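Side-chain contacts in Iron(III) ABC transporter, periplasmic iron-compound-binding protein (Vibrio cholerae, PDB 5GGY), which binds the siderophore Desferal in the periplasm and probably delivers its iron complex to an ABC transporter for uptake: residues Glu71-Leu76 with Ala92-Ile97; Thr171-Tyr176 with Ser210-Val215. All coordinates share one frame; numbering follows the deposited sequence.

How the contacts relate
The two contacts lie on opposite sides of the chain's centre, consistent with the two lobes of a siderophore-binding protein of this family. Contact 1 packs two short helices together in the lobe that holds the parallel sheet of strands 19-21, 80-83 and 100-102. Contact 2 packs a 3-10 turn on one face of the mixed sheet that begins with strand 161-167. The long helix 130-154 lies between them in the sequence. The centres of contact 1 and contact 2 are 42 Å apart, and the nearest atoms of contact 1 and contact 2 are about 24 Å apart. They do not touch. In this family the ligand usually sits in the cleft between the lobes. Both contacts are apolar packing.

Contact 1 (Glu71-Leu76 with Ala92-Ile97); sequences EKIAAL and ATLGRI
Ala74 and Ile97 bring the two backbones closest, with their CA atoms 5.9 Å apart. The contact belongs to an alpha/beta lobe with a parallel sheet. Segment 71-76 lies on helix 70-75, which precedes strand 80-83. Segment 92-97 lies on helix 91-95, part of the beta-alpha-beta crossover from strand 80-83 to strand 100-102. The two helices thus lead into and out of strand 80-83, and they pack near the loop after strand 19-21.

No hydrogen bond crosses between the segments. Four residues make the contact, all through apolar groups. Ile97 has the largest share. Its CG2 methyl comes up against the backbone of Ala74, with Ile97 CG2 3.7 Å from Ala74 CA. Ile97 CG2 is also 3.9 Å from Ala74 CB. Ile97 CG1 sits beside the backbone N (chi1 -56°), which leaves CG2 anti to that N and facing Ala74. The other branch, CG1 and CD1, turns to Ile73. Ile97 CD1 lies 4.5 Å from Ile73 CG2, a looser touch.

Ile73 is buried and uses both of its branches. CG2 faces Ile97, while CD1 at the end of the longer branch reaches Leu94. Leu94 starts off to one side of the other helix, yet its CD2 methyl reaches Ile73. Leu22, from the loop after strand 19-21, touches both Ile73 and Leu94. Leu70 packs against Leu94 and Ile97 and continues the apolar patch along helix 70-75.

Leu94 and Ile97 are three residues apart, about one helical turn, and Ile97 N donates to Leu94 O at 3.1 Å. In the buried part of the contact, methyl meets methyl, with Ile73 CD1 4.2 Å from Leu94 CD2.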
# COMPACT_ATOMS: atom_id res chain seq x y z
N GLU A 71 -24.41 -4.84 -29.14
CA GLU A 71 -24.14 -4.59 -30.56
C GLU A 71 -23.08 -3.51 -30.74
O GLU A 71 -22.22 -3.62 -31.62
CB GLU A 71 -25.42 -4.20 -31.29
CG GLU A 71 -26.33 -5.37 -31.64
CD GLU A 71 -26.91 -6.05 -30.41
OE1 GLU A 71 -27.16 -5.35 -29.40
OE2 GLU A 71 -27.12 -7.28 -30.46
N LYS A 72 -23.14 -2.48 -29.91
CA LYS A 72 -22.16 -1.40 -29.98
C LYS A 72 -20.81 -1.87 -29.47
O LYS A 72 -19.77 -1.48 -29.99
CB LYS A 72 -22.64 -0.18 -29.19
CG LYS A 72 -21.86 1.09 -29.47
CD LYS A 72 -22.54 2.30 -28.85
CE LYS A 72 -21.87 3.59 -29.25
NZ LYS A 72 -22.57 4.77 -28.67
N ILE A 73 -20.83 -2.71 -28.44
CA ILE A 73 -19.61 -3.30 -27.90
C ILE A 73 -18.90 -4.12 -28.97
O ILE A 73 -17.69 -4.00 -29.17
CB ILE A 73 -19.90 -4.18 -26.67
CG1 ILE A 73 -20.52 -3.36 -25.54
CG2 ILE A 73 -18.62 -4.86 -26.18
CD1 ILE A 73 -20.91 -4.17 -24.32
N ALA A 74 -19.67 -4.95 -29.67
CA ALA A 74 -19.13 -5.78 -30.74
C ALA A 74 -18.62 -4.93 -31.89
O ALA A 74 -17.58 -5.23 -32.49
CB ALA A 74 -20.19 -6.76 -31.23
N ALA A 75 -19.35 -3.86 -32.21
CA ALA A 75 -18.98 -2.96 -33.29
C ALA A 75 -17.66 -2.25 -33.02
O ALA A 75 -16.97 -1.84 -33.95
CB ALA A 75 -20.08 -1.94 -33.52
N LEU A 76 -17.32 -2.11 -31.74
CA LEU A 76 -16.07 -1.46 -31.36
C LEU A 76 -14.88 -2.40 -31.52
O LEU A 76 -13.73 -1.96 -31.47
CB LEU A 76 -16.15 -0.96 -29.91
CG LEU A 76 -17.02 0.28 -29.67
CD1 LEU A 76 -17.06 0.63 -28.18
CD2 LEU A 76 -16.50 1.46 -30.48
N ALA A 92 -21.14 -14.83 -19.94
CA ALA A 92 -21.10 -15.85 -20.98
C ALA A 92 -21.38 -15.25 -22.36
O ALA A 92 -20.76 -15.64 -23.35
CB ALA A 92 -22.08 -16.96 -20.68
N THR A 93 -22.32 -14.32 -22.42
CA THR A 93 -22.67 -13.65 -23.67
C THR A 93 -21.56 -12.71 -24.12
O THR A 93 -21.23 -12.65 -25.31
CB THR A 93 -23.99 -12.85 -23.53
OG1 THR A 93 -25.05 -13.73 -23.16
CG2 THR A 93 -24.33 -12.17 -24.85
N LEU A 94 -21.00 -11.96 -23.18
CA LEU A 94 -19.91 -11.04 -23.47
C LEU A 94 -18.69 -11.78 -23.99
O LEU A 94 -17.94 -11.26 -24.82
CB LEU A 94 -19.55 -10.23 -22.21
CG LEU A 94 -20.59 -9.23 -21.71
CD1 LEU A 94 -20.43 -9.00 -20.21
CD2 LEU A 94 -20.48 -7.92 -22.47
N GLY A 95 -18.50 -13.00 -23.51
CA GLY A 95 -17.39 -13.84 -23.94
C GLY A 95 -17.47 -14.22 -25.41
O GLY A 95 -16.45 -14.51 -26.04
N ARG A 96 -18.68 -14.22 -25.96
CA ARG A 96 -18.89 -14.54 -27.37
C ARG A 96 -18.36 -13.42 -28.27
O ARG A 96 -18.07 -13.64 -29.44
CB ARG A 96 -20.37 -14.78 -27.65
CG ARG A 96 -20.96 -15.98 -26.93
CD ARG A 96 -22.44 -16.13 -27.24
NE ARG A 96 -22.99 -17.38 -26.72
CZ ARG A 96 -23.05 -18.51 -27.42
NH1 ARG A 96 -22.59 -18.56 -28.66
NH2 ARG A 96 -23.56 -19.61 -26.86
N ILE A 97 -18.24 -12.23 -27.70
CA ILE A 97 -17.76 -11.07 -28.44
C ILE A 97 -16.24 -10.96 -28.34
O ILE A 97 -15.55 -10.83 -29.35
CB ILE A 97 -18.39 -9.77 -27.92
CG1 ILE A 97 -19.92 -9.86 -27.98
CG2 ILE A 97 -17.89 -8.57 -28.71
CD1 ILE A 97 -20.63 -8.63 -27.45

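Contact 2 (Thr171-Tyr176 with Ser210-Val215); sequences TSVFLY and SELQHV
Leu212 packs its two methyls against Val173 and Leu175, two residues apart on strand 172-176. This strand runs antiparallel to both strand 161-167 and strand 204-208 in a mixed sheet. Segment 210-215 forms a 3-10 turn in the connection from strand 204-208 to strand 219-223, and it lies over one face of that sheet.

The contact across the segments is apolar and buried. Leu212 CD2 meets Leu175 CD2 at 4.0 Å. The two leucine side chains pass alongside each other, pointing in opposite directions. Leu212 CD1 takes the second place, 4.4 Å from Val173 CG2. One leucine thus bridges both strand residues, with a separate methyl for each. Its CG lies beside the backbone N (chi1 -67°), anti to the carbonyl carbon, and CB points toward the strand. Phe243 of helix 242-245 also touches Leu212, and Leu165 and Phe167 of strand 161-167 pack on Val173.

No hydrogen bond crosses between the segments. Within the turn, backbone bonds of the 3-10 kind include Val215 N to Leu212 O at 3.0 Å. Glu211 is salt-bridged to Arg208. Ser210 O is gripped twice by Gln213. Gln213 N donates to Ser210 O at 3.1 Å. From the other face of the carbonyl plane comes the side-chain amide, with Gln213 NE2 3.3 Å from Ser210 O and an N-H...O angle of 153°.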
# COMPACT_ATOMS: atom_id res chain seq x y z
N THR A 171 -35.41 10.94 4.13
CA THR A 171 -35.65 10.28 5.41
C THR A 171 -34.93 8.94 5.56
O THR A 171 -35.04 8.29 6.59
CB THR A 171 -37.16 10.07 5.65
OG1 THR A 171 -37.75 9.40 4.54
CG2 THR A 171 -37.84 11.41 5.87
N SER A 172 -34.17 8.54 4.54
CA SER A 172 -33.43 7.29 4.59
C SER A 172 -31.96 7.53 4.27
O SER A 172 -31.62 8.43 3.52
CB SER A 172 -34.01 6.26 3.62
OG SER A 172 -33.65 4.94 3.98
N VAL A 173 -31.09 6.71 4.85
CA VAL A 173 -29.64 6.92 4.73
C VAL A 173 -28.88 5.62 4.48
O VAL A 173 -29.21 4.58 5.02
CB VAL A 173 -29.10 7.62 6.01
CG1 VAL A 173 -27.76 7.05 6.44
CG2 VAL A 173 -29.02 9.12 5.80
N PHE A 174 -27.85 5.70 3.63
CA PHE A 174 -26.94 4.58 3.40
C PHE A 174 -25.65 4.75 4.19
O PHE A 174 -24.73 5.41 3.74
CB PHE A 174 -26.60 4.45 1.91
CG PHE A 174 -27.73 3.93 1.07
CD1 PHE A 174 -28.32 2.70 1.35
CD2 PHE A 174 -28.19 4.65 -0.02
CE1 PHE A 174 -29.35 2.22 0.58
CE2 PHE A 174 -29.22 4.16 -0.80
CZ PHE A 174 -29.80 2.95 -0.51
N LEU A 175 -25.59 4.14 5.36
CA LEU A 175 -24.39 4.17 6.18
C LEU A 175 -23.31 3.26 5.61
O LEU A 175 -23.58 2.11 5.28
CB LEU A 175 -24.69 3.77 7.63
CG LEU A 175 -25.54 4.72 8.47
CD1 LEU A 175 -25.72 4.17 9.87
CD2 LEU A 175 -24.91 6.10 8.51
N TYR A 176 -22.09 3.77 5.50
CA TYR A 176 -20.99 2.97 4.98
C TYR A 176 -20.41 2.07 6.06
O TYR A 176 -20.05 2.53 7.15
CB TYR A 176 -19.92 3.87 4.36
CG TYR A 176 -20.34 4.38 3.00
CD1 TYR A 176 -20.19 3.58 1.87
CD2 TYR A 176 -20.92 5.63 2.86
CE1 TYR A 176 -20.60 4.03 0.63
CE2 TYR A 176 -21.32 6.09 1.63
CZ TYR A 176 -21.16 5.29 0.52
OH TYR A 176 -21.56 5.74 -0.72
N SER A 210 -33.64 9.27 11.31
CA SER A 210 -33.73 9.48 12.75
C SER A 210 -32.69 8.69 13.54
O SER A 210 -32.37 9.04 14.68
CB SER A 210 -35.13 9.12 13.25
OG SER A 210 -35.44 7.77 12.94
N GLU A 211 -32.16 7.63 12.94
CA GLU A 211 -31.15 6.80 13.60
C GLU A 211 -29.84 7.56 13.82
O GLU A 211 -29.03 7.17 14.66
CB GLU A 211 -30.87 5.53 12.79
CG GLU A 211 -31.91 4.44 12.97
CD GLU A 211 -31.91 3.84 14.36
OE1 GLU A 211 -30.88 3.93 15.06
OE2 GLU A 211 -32.96 3.28 14.77
N LEU A 212 -29.65 8.64 13.07
CA LEU A 212 -28.44 9.45 13.21
C LEU A 212 -28.44 10.25 14.50
O LEU A 212 -27.45 10.91 14.83
CB LEU A 212 -28.29 10.39 12.01
CG LEU A 212 -28.01 9.73 10.66
CD1 LEU A 212 -27.58 10.78 9.65
CD2 LEU A 212 -26.96 8.65 10.79
N GLN A 213 -29.54 10.20 15.24
CA GLN A 213 -29.61 10.83 16.56
C GLN A 213 -28.60 10.20 17.51
O GLN A 213 -28.11 10.85 18.43
CB GLN A 213 -31.01 10.72 17.15
CG GLN A 213 -31.99 11.77 16.67
CD GLN A 213 -33.34 11.64 17.33
OE1 GLN A 213 -33.80 12.54 18.03
NE2 GLN A 213 -33.99 10.50 17.13
N HIS A 214 -28.28 8.93 17.27
CA HIS A 214 -27.31 8.21 18.10
C HIS A 214 -25.89 8.71 17.88
O HIS A 214 -24.96 8.23 18.53
CB HIS A 214 -27.39 6.71 17.82
CG HIS A 214 -28.46 6.00 18.58
ND1 HIS A 214 -29.32 5.10 17.99
CD2 HIS A 214 -28.82 6.06 19.88
CE1 HIS A 214 -30.16 4.64 18.90
NE2 HIS A 214 -29.88 5.21 20.06
N VAL A 215 -25.72 9.66 16.97
CA VAL A 215 -24.41 10.24 16.73
C VAL A 215 -24.25 11.53 17.54
O VAL A 215 -24.24 12.64 16.99
CB VAL A 215 -24.17 10.53 15.24
CG1 VAL A 215 -22.70 10.84 14.99
CG2 VAL A 215 -24.60 9.33 14.40